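Local coordinates for beta-lactamase (Sphaerobacter thermophilus, PDB 4EWF), which probably hydrolyses the amide bond of beta-lactam rings to give substituted beta-amino acids, as a member of the class A beta-lactamase family, at residues Ala117-Ile122 with Arg146-Arg151; Ala50-Lys55 with Ser111-Thr116; Ile56-Ala61 with Asp128-Val133. All blocks are in the same frame, centred on the assembly; numbering follows the deposited sequence. Where two conformers were deposited one is given.

Contact 1 of 3, residues Ala117-Ile122 with Arg146-Arg151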
loop_
_atom_site.group_PDB
_atom_site.type_symbol
_atom_site.label_atom_id
_atom_site.label_comp_id
_atom_site.label_asym_id
_atom_site.label_seq_id
_atom_site.Cartn_x
_atom_site.Cartn_y
_atom_site.Cartn_z
ATOM N N ALA A 117 -3.356 -14.293 6.999
ATOM C CA ALA A 117 -3.176 -14.572 5.574
ATOM C C ALA A 117 -1.795 -14.104 5.115
ATOM O O ALA A 117 -1.119 -14.784 4.336
ATOM C CB ALA A 117 -4.247 -13.873 4.767
ATOM N N THR A 118 -1.388 -12.940 5.613
ATOM C CA THR A 118 -0.089 -12.365 5.282
ATOM C C THR A 118 1.043 -13.289 5.709
ATOM O O THR A 118 1.928 -13.597 4.903
ATOM C CB THR A 118 0.102 -10.991 5.940
ATOM O OG1 THR A 118 -0.893 -10.089 5.441
ATOM C CG2 THR A 118 1.486 -10.430 5.617
ATOM N N ASN A 119 1.020 -13.719 6.973
ATOM C CA ASN A 119 2.054 -14.604 7.495
ATOM C C ASN A 119 2.094 -15.981 6.826
ATOM O O ASN A 119 3.156 -16.596 6.720
ATOM C CB ASN A 119 1.962 -14.730 9.021
ATOM C CG ASN A 119 2.264 -13.412 9.731
ATOM O OD1 ASN A 119 2.724 -12.457 9.105
ATOM N ND2 ASN A 119 2.006 -13.355 11.037
ATOM N N LEU A 120 0.938 -16.454 6.375
ATOM C CA LEU A 120 0.864 -17.682 5.589
ATOM C C LEU A 120 1.563 -17.526 4.221
ATOM O O LEU A 120 2.289 -18.425 3.784
ATOM C CB LEU A 120 -0.595 -18.114 5.415
ATOM C CG LEU A 120 -1.270 -18.731 6.653
ATOM C CD1 LEU A 120 -2.777 -18.902 6.412
ATOM C CD2 LEU A 120 -0.631 -20.082 7.020
ATOM N N LEU A 121 1.339 -16.392 3.554
ATOM C CA LEU A 121 2.011 -16.086 2.288
ATOM C C LEU A 121 3.526 -15.906 2.478
ATOM O O LEU A 121 4.321 -16.303 1.630
ATOM C CB LEU A 121 1.414 -14.821 1.663
ATOM C CG LEU A 121 -0.057 -14.909 1.240
ATOM C CD1 LEU A 121 -0.544 -13.557 0.718
ATOM C CD2 LEU A 121 -0.237 -15.976 0.184
ATOM N N ILE A 122 3.915 -15.276 3.584
ATOM C CA ILE A 122 5.330 -15.133 3.913
ATOM C C ILE A 122 5.970 -16.508 4.091
ATOM O O ILE A 122 7.086 -16.753 3.617
ATOM C CB ILE A 122 5.532 -14.272 5.163
ATOM C CG1 ILE A 122 5.086 -12.835 4.879
ATOM C CG2 ILE A 122 6.993 -14.305 5.618
ATOM C CD1 ILE A 122 5.306 -11.904 6.049
ATOM N N ARG A 146 10.103 -8.777 9.117
ATOM C CA ARG A 146 9.294 -9.086 10.304
ATOM C C ARG A 146 7.856 -9.474 9.920
ATOM O O ARG A 146 7.182 -8.723 9.202
ATOM C CB ARG A 146 9.300 -7.860 11.232
ATOM C CG ARG A 146 8.388 -7.900 12.461
ATOM C CD ARG A 146 8.511 -6.572 13.225
ATOM N NE ARG A 146 7.365 -6.260 14.082
ATOM C CZ ARG A 146 7.330 -6.491 15.388
ATOM N NH1 ARG A 146 8.374 -7.047 15.989
ATOM N NH2 ARG A 146 6.252 -6.170 16.092
ATOM N N LYS A 147 7.390 -10.640 10.384
ATOM C CA LYS A 147 6.011 -11.064 10.137
ATOM C C LYS A 147 5.059 -10.088 10.806
ATOM O O LYS A 147 5.475 -9.254 11.623
ATOM C CB LYS A 147 5.763 -12.468 10.713
ATOM C CG LYS A 147 6.209 -13.623 9.810
ATOM C CD LYS A 147 5.774 -14.962 10.401
ATOM C CE LYS A 147 5.958 -16.124 9.435
ATOM N NZ LYS A 147 5.745 -17.441 10.138
HETATM N N MSE A 148 3.781 -10.194 10.469
HETATM C CA MSE A 148 2.788 -9.281 11.015
HETATM C C MSE A 148 2.460 -9.658 12.453
HETATM O O MSE A 148 2.215 -10.829 12.746
HETATM C CB MSE A 148 1.521 -9.293 10.159
HETATM C CG MSE A 148 1.777 -8.961 8.721
HETATM SE SE MSE A 148 2.564 -7.181 8.447
HETATM C CE MSE A 148 4.244 -7.754 7.677
ATOM N N LYS A 149 2.480 -8.665 13.344
ATOM C CA LYS A 149 2.137 -8.881 14.753
ATOM C C LYS A 149 1.075 -7.907 15.273
ATOM O O LYS A 149 0.617 -8.038 16.399
ATOM C CB LYS A 149 3.392 -8.806 15.627
ATOM C CG LYS A 149 4.406 -9.889 15.314
ATOM C CD LYS A 149 5.798 -9.509 15.779
ATOM C CE LYS A 149 6.848 -10.435 15.170
ATOM N NZ LYS A 149 6.631 -11.866 15.538
ATOM N N GLY A 150 0.702 -6.929 14.453
ATOM C CA GLY A 150 -0.255 -5.910 14.860
ATOM C C GLY A 150 0.313 -4.783 15.722
ATOM O O GLY A 150 -0.434 -3.972 16.268
ATOM N N ARG A 151 1.634 -4.725 15.856
ATOM C CA ARG A 151 2.264 -3.691 16.678
ATOM C C ARG A 151 3.608 -3.293 16.086
ATOM O O ARG A 151 4.210 -4.063 15.327
ATOM C CB ARG A 151 2.434 -4.172 18.122
ATOM C CG ARG A 151 3.230 -5.460 18.249
ATOM C CD ARG A 151 3.483 -5.801 19.706
ATOM N NE ARG A 151 3.419 -7.240 19.952
ATOM C CZ ARG A 151 4.449 -8.073 19.829
ATOM N NH1 ARG A 151 4.290 -9.370 20.078
ATOM N NH2 ARG A 151 5.638 -7.613 19.458
#

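Contact 2 of 3, residues Ala50-Lys55 with Ser111-Thr116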
loop_
_atom_site.group_PDB
_atom_site.type_symbol
_atom_site.label_atom_id
_atom_site.label_comp_id
_atom_site.label_asym_id
_atom_site.label_seq_id
_atom_site.Cartn_x
_atom_site.Cartn_y
_atom_site.Cartn_z
ATOM N N ALA A 50 6.647 0.797 7.593
ATOM C CA ALA A 50 5.792 0.469 6.460
ATOM C C ALA A 50 4.414 0.056 6.938
ATOM O O ALA A 50 3.431 0.256 6.226
ATOM C CB ALA A 50 6.409 -0.656 5.619
ATOM N N ALA A 51 4.341 -0.518 8.142
ATOM C CA ALA A 51 3.099 -1.157 8.563
ATOM C C ALA A 51 2.640 -2.100 7.443
ATOM O O ALA A 51 3.458 -2.741 6.769
ATOM C CB ALA A 51 2.026 -0.105 8.869
ATOM N N SER A 52 1.341 -2.154 7.200
ATOM C CA SER A 52 0.806 -3.081 6.208
ATOM C C SER A 52 1.093 -2.771 4.731
ATOM O O SER A 52 0.721 -3.564 3.873
ATOM C CB SER A 52 -0.707 -3.227 6.403
ATOM O OG SER A 52 -0.957 -3.933 7.598
ATOM N N THR A 53 1.726 -1.639 4.416
ATOM C CA THR A 53 1.945 -1.323 3.004
ATOM C C THR A 53 2.903 -2.334 2.390
ATOM O O THR A 53 2.892 -2.557 1.186
ATOM C CB THR A 53 2.498 0.099 2.771
ATOM O OG1 THR A 53 3.798 0.222 3.370
ATOM C CG2 THR A 53 1.557 1.136 3.347
ATOM N N VAL A 54 3.700 -2.982 3.233
ATOM C CA VAL A 54 4.674 -3.964 2.747
ATOM C C VAL A 54 3.992 -5.215 2.164
ATOM O O VAL A 54 4.635 -6.076 1.560
ATOM C CB VAL A 54 5.697 -4.335 3.867
ATOM C CG1 VAL A 54 5.045 -5.195 4.934
ATOM C CG2 VAL A 54 6.956 -4.997 3.261
ATOM N N LYS A 55 2.681 -5.306 2.324
ATOM C CA LYS A 55 1.956 -6.400 1.698
ATOM C C LYS A 55 1.920 -6.267 0.172
ATOM O O LYS A 55 1.586 -7.221 -0.529
ATOM C CB LYS A 55 0.561 -6.528 2.314
ATOM C CG LYS A 55 0.664 -6.846 3.803
ATOM C CD LYS A 55 -0.690 -6.844 4.529
ATOM C CE LYS A 55 -0.461 -7.072 6.026
ATOM N NZ LYS A 55 -1.753 -7.180 6.767
ATOM N N SER A 111 -7.319 -6.749 0.777
ATOM C CA SER A 111 -8.598 -6.065 0.978
ATOM C C SER A 111 -8.798 -5.545 2.397
ATOM O O SER A 111 -9.274 -4.419 2.600
ATOM C CB SER A 111 -9.774 -6.981 0.599
ATOM O OG SER A 111 -9.851 -8.088 1.479
ATOM N N ILE A 112 -8.458 -6.371 3.382
ATOM C CA ILE A 112 -8.680 -6.008 4.775
ATOM C C ILE A 112 -7.425 -6.156 5.635
ATOM O O ILE A 112 -7.496 -6.078 6.867
ATOM C CB ILE A 112 -9.820 -6.850 5.411
ATOM C CG1 ILE A 112 -9.405 -8.318 5.542
ATOM C CG2 ILE A 112 -11.087 -6.753 4.588
ATOM C CD1 ILE A 112 -10.253 -9.091 6.558
ATOM N N SER A 113 -6.283 -6.388 4.997
ATOM C CA SER A 113 -5.013 -6.459 5.725
ATOM C C SER A 113 -4.950 -7.622 6.730
ATOM O O SER A 113 -4.490 -7.474 7.874
ATOM C CB SER A 113 -4.713 -5.125 6.415
ATOM O OG SER A 113 -3.311 -4.908 6.442
ATOM N N ASP A 114 -5.410 -8.790 6.297
ATOM C CA ASP A 114 -5.446 -9.939 7.189
ATOM C C ASP A 114 -4.033 -10.437 7.515
ATOM O O ASP A 114 -3.313 -10.932 6.644
ATOM C CB ASP A 114 -6.291 -11.050 6.562
ATOM C CG ASP A 114 -6.642 -12.131 7.551
ATOM O OD1 ASP A 114 -7.851 -12.426 7.723
ATOM O OD2 ASP A 114 -5.701 -12.683 8.153
ATOM N N ASN A 115 -3.658 -10.292 8.779
ATOM C CA ASN A 115 -2.316 -10.602 9.261
ATOM C C ASN A 115 -2.009 -12.104 9.218
ATOM O O ASN A 115 -0.881 -12.493 8.942
ATOM C CB ASN A 115 -2.099 -10.063 10.686
ATOM C CG ASN A 115 -1.822 -8.550 10.722
ATOM O OD1 ASN A 115 -1.563 -7.930 9.692
ATOM N ND2 ASN A 115 -1.864 -7.965 11.917
ATOM N N THR A 116 -3.007 -12.944 9.491
ATOM C CA THR A 116 -2.821 -14.393 9.376
ATOM C C THR A 116 -2.531 -14.787 7.916
ATOM O O THR A 116 -1.578 -15.519 7.626
ATOM C CB THR A 116 -4.056 -15.167 9.873
ATOM O OG1 THR A 116 -4.262 -14.907 11.275
ATOM C CG2 THR A 116 -3.858 -16.655 9.670
#

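Contact 3 of 3, residues Ile56-Ala61 with Asp128-Val133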
loop_
_atom_site.group_PDB
_atom_site.type_symbol
_atom_site.label_atom_id
_atom_site.label_comp_id
_atom_site.label_asym_id
_atom_site.label_seq_id
_atom_site.Cartn_x
_atom_site.Cartn_y
_atom_site.Cartn_z
ATOM N N ILE A 56 2.301 -5.098 -0.344
ATOM C CA ILE A 56 2.362 -4.914 -1.790
ATOM C C ILE A 56 3.489 -5.738 -2.406
ATOM O O ILE A 56 3.242 -6.596 -3.241
ATOM C CB ILE A 56 2.493 -3.424 -2.184
ATOM C CG1 ILE A 56 1.170 -2.686 -1.926
ATOM C CG2 ILE A 56 2.918 -3.285 -3.665
ATOM C CD1 ILE A 56 1.297 -1.152 -2.065
ATOM N N PRO A 57 4.740 -5.488 -1.993
ATOM C CA PRO A 57 5.797 -6.324 -2.568
ATOM C C PRO A 57 5.624 -7.806 -2.228
ATOM O O PRO A 57 6.082 -8.635 -2.996
ATOM C CB PRO A 57 7.083 -5.759 -1.943
ATOM C CG PRO A 57 6.638 -4.988 -0.753
ATOM C CD PRO A 57 5.275 -4.442 -1.102
ATOM N N LEU A 58 4.985 -8.135 -1.107
ATOM C CA LEU A 58 4.699 -9.542 -0.793
ATOM C C LEU A 58 3.789 -10.147 -1.873
ATOM O O LEU A 58 4.041 -11.243 -2.388
ATOM C CB LEU A 58 4.040 -9.668 0.593
ATOM C CG LEU A 58 3.451 -11.046 0.954
ATOM C CD1 LEU A 58 4.506 -12.150 0.955
ATOM C CD2 LEU A 58 2.727 -10.984 2.296
HETATM N N MSE A 59 2.722 -9.428 -2.213
HETATM C CA MSE A 59 1.830 -9.867 -3.281
HETATM C C MSE A 59 2.606 -10.066 -4.587
HETATM O O MSE A 59 2.396 -11.036 -5.309
HETATM C CB MSE A 59 0.716 -8.847 -3.501
HETATM C CG MSE A 59 -0.215 -9.179 -4.673
HETATM SE SE MSE A 59 -1.629 -7.845 -4.849
HETATM C CE MSE A 59 -0.602 -6.254 -5.095
ATOM N N ILE A 60 3.507 -9.137 -4.891
ATOM C CA ILE A 60 4.280 -9.246 -6.116
ATOM C C ILE A 60 5.101 -10.539 -6.096
ATOM O O ILE A 60 5.195 -11.245 -7.104
ATOM C CB ILE A 60 5.175 -8.003 -6.345
ATOM C CG1 ILE A 60 4.292 -6.766 -6.541
ATOM C CG2 ILE A 60 6.072 -8.216 -7.563
ATOM C CD1 ILE A 60 5.052 -5.397 -6.497
ATOM N N ALA A 61 5.687 -10.857 -4.945
ATOM C CA ALA A 61 6.489 -12.079 -4.844
ATOM C C ALA A 61 5.619 -13.295 -5.131
ATOM O O ALA A 61 6.049 -14.236 -5.802
ATOM C CB ALA A 61 7.140 -12.199 -3.474
ATOM N N ASP A 128 13.120 -13.914 1.711
ATOM C CA ASP A 128 14.120 -13.589 0.702
ATOM C C ASP A 128 13.482 -13.247 -0.629
ATOM O O ASP A 128 13.931 -12.323 -1.321
ATOM C CB ASP A 128 15.118 -14.736 0.544
ATOM C CG ASP A 128 16.143 -14.761 1.661
ATOM O OD1 ASP A 128 15.915 -15.465 2.669
ATOM O OD2 ASP A 128 17.177 -14.071 1.530
ATOM N N ALA A 129 12.435 -13.989 -0.982
ATOM C CA ALA A 129 11.738 -13.750 -2.243
ATOM C C ALA A 129 11.083 -12.366 -2.259
ATOM O O ALA A 129 11.038 -11.708 -3.292
ATOM C CB ALA A 129 10.709 -14.847 -2.513
ATOM N N VAL A 130 10.589 -11.911 -1.113
ATOM C CA VAL A 130 9.972 -10.585 -1.062
ATOM C C VAL A 130 11.056 -9.495 -1.165
ATOM O O VAL A 130 10.928 -8.536 -1.925
ATOM C CB VAL A 130 9.136 -10.399 0.216
ATOM C CG1 VAL A 130 8.478 -9.023 0.234
ATOM C CG2 VAL A 130 8.070 -11.499 0.313
ATOM N N ASN A 131 12.146 -9.673 -0.437
ATOM C CA ASN A 131 13.264 -8.736 -0.537
ATOM C C ASN A 131 13.933 -8.736 -1.916
ATOM O O ASN A 131 14.397 -7.691 -2.386
ATOM C CB ASN A 131 14.257 -8.960 0.605
ATOM C CG ASN A 131 13.684 -8.498 1.957
ATOM O OD1 ASN A 131 13.303 -7.345 2.110
ATOM N ND2 ASN A 131 13.587 -9.411 2.911
ATOM N N ASP A 132 13.948 -9.891 -2.577
ATOM C CA ASP A 132 14.388 -9.944 -3.968
ATOM C C ASP A 132 13.491 -9.066 -4.844
ATOM O O ASP A 132 13.980 -8.347 -5.717
ATOM C CB ASP A 132 14.421 -11.386 -4.495
ATOM C CG ASP A 132 15.540 -12.217 -3.866
ATOM O OD1 ASP A 132 16.483 -11.620 -3.302
ATOM O OD2 ASP A 132 15.485 -13.469 -3.942
ATOM N N VAL A 133 12.181 -9.104 -4.613
ATOM C CA VAL A 133 11.273 -8.242 -5.379
ATOM C C VAL A 133 11.613 -6.777 -5.149
ATOM O O VAL A 133 11.747 -5.972 -6.088
ATOM C CB VAL A 133 9.803 -8.453 -4.981
ATOM C CG1 VAL A 133 8.949 -7.266 -5.430
ATOM C CG2 VAL A 133 9.275 -9.763 -5.561
#

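Contact 1 of 3, residues Ala117-Ile122 with Arg146-Arg151
Asn119 and Lys147 bring the two backbones closest, their CA atoms 5.9 Å apart, where a helical turn of 117-122 meets a loop, 146-151, without regular structure. The peptide groups of the helix bond along its own axis, as Ile122 N does to Thr118 O, and the pairing with the loop is made by the Asn119 side chain. Asn119 OD1 accepts from Met148 N at 2.8 Å, in the plane of the carboxamide and on a lone pair, while Asn119 ND2 donates to Met148 O at 3.1 Å, with an N-H...O angle of 169°. One carboxamide thus grips both the backbone N and the backbone O of Met148, and the two bonds fix its rotation. Lys147 runs extended obliquely past this amide, its CD 3.9 Å from Asn119 CG, on the way to a salt bridge with Asp123. Crossing Thr118 at about a right angle, selenomethionine Met148 sets CG against Thr118 CG2 at 3.4 Å, a tight fit. Thr118 CG2 lies anti to the backbone N, which turns this methyl to the loop while OG1 bonds Asp114 O. Ile122 CD1 rests more loosely on Lys147 CA. Further in, Thr118 and Met148 both lean on Lys55 of helix 55-67, and Ala117, Thr118 and Leu121 pack on helix 102-111.

Contact 2 of 3, residues Ala50-Lys55 with Ser111-Thr116
Lys55 NZ donates to two groups of 111-116: Ser113 OG at 2.8 Å and Asn115 OD1 at 3.0 Å. The second bond lies in the plane of the Asn115 carboxamide, with a C=O...N angle of 157°, and the two side chains cross at about a right angle. Lys55 is extended beyond CG, every later torsion near 180°, which carries its ammonium from the helix start across to the loop that holds Ser113. Ser113 OG also meets Ser52 OG at 2.8 Å and is hydrogen-bonded to Lys216 on strand 212-220, so one hydroxyl joins two lysines and a second serine. This arrangement is consistent with the SxxK signature of serine beta-lactamases, Ser52 and Lys55 at a helix start, with Ser113 and Asn115 matching the SDN loop. A sulfate ion, probably from the crystallisation liquor, is hydrogen-bonded to Ser52 OG and weakly to Ser113 OG, and may mark the substrate pocket. Second-shell bonds position the loop: Asn115 ND2 reaches Pro86 O, Ser113 O accepts from Ser88, and Asp114, the N-cap of helix 115-125, spans Val90 N and Ala117 N. Outward from these bonds the packing is slight: Ser52 CB lies 3.1 Å from Ser113 OG, and Lys55 CD 3.8 Å from Ser113 OG.

Contact 3 of 3, residues Ile56-Ala61 with Asp128-Val133
Ala61 and Val133 form the close centre of this helix pair, Val133 CG2 lying 3.7 Å from Ala61 CA. A small residue at the crossing lets a branched one settle against the backbone itself, and the CA atoms of Ala61 and Val130 come within 5.4 Å. Val133 divides its two methyls: CG1, anti to the backbone N (chi1 161°), goes to Ile60 CG2 at 3.7 Å, whereas CG2 takes the Ala61 side. Val130 does likewise, its CG1 facing the backbone of Leu58 and its CG2 touching Leu58 CD1 at 3.7 Å and the Ala61 methyl slightly farther off. The segment axes approach to 8.4 Å at a crossing angle of 105°, so the helices meet nearly perpendicularly over a short patch. The contact belongs to the all-helical side of the class A beta-lactamase fold, where helix 55-67, carrying the probable SxxK lysine at its start, is enclosed by other helices. Pro57 fits less snugly, its CB 4.2 Å from CG1 of Val130 and equally far from CG1 of Val133. The margin is at Ala129, partly exposed, which takes part mainly through its carbonyl O, 3.9 Å from Ala61 CB. Beyond it, helix 127-136 turns Asp128 and Asp132 outward to solvent. On the buried side Leu58 continues onto Thr118, Leu121 and Ile122 of helix 115-125, and Ile60 leans on Met188 of helix 182-192.

In the fold
From the N terminus, the chain enters the turn and 3-10 segment at 50-55 and runs directly into 56-61, the first side of contact 3, so that contacts 2 and 3 adjoin at Lys55-Ile56 without otherwise touching. Contact 2 closes first, when 111-116 returns after 55 intervening residues. Helix 115-125 then opens contact 1 at 117-122, and helix 127-136 closes contact 3 at 128-133 before 146-151 closes contact 1. Contact 3 therefore crosses both others, while contacts 2 and 1 stand in series. Contacts 1 and 2 also meet where Met148 packs on Asn115 and Val54. Together they tie helix 55-67 to helices 115-125 and 127-136 and to the loop before strand 161-162.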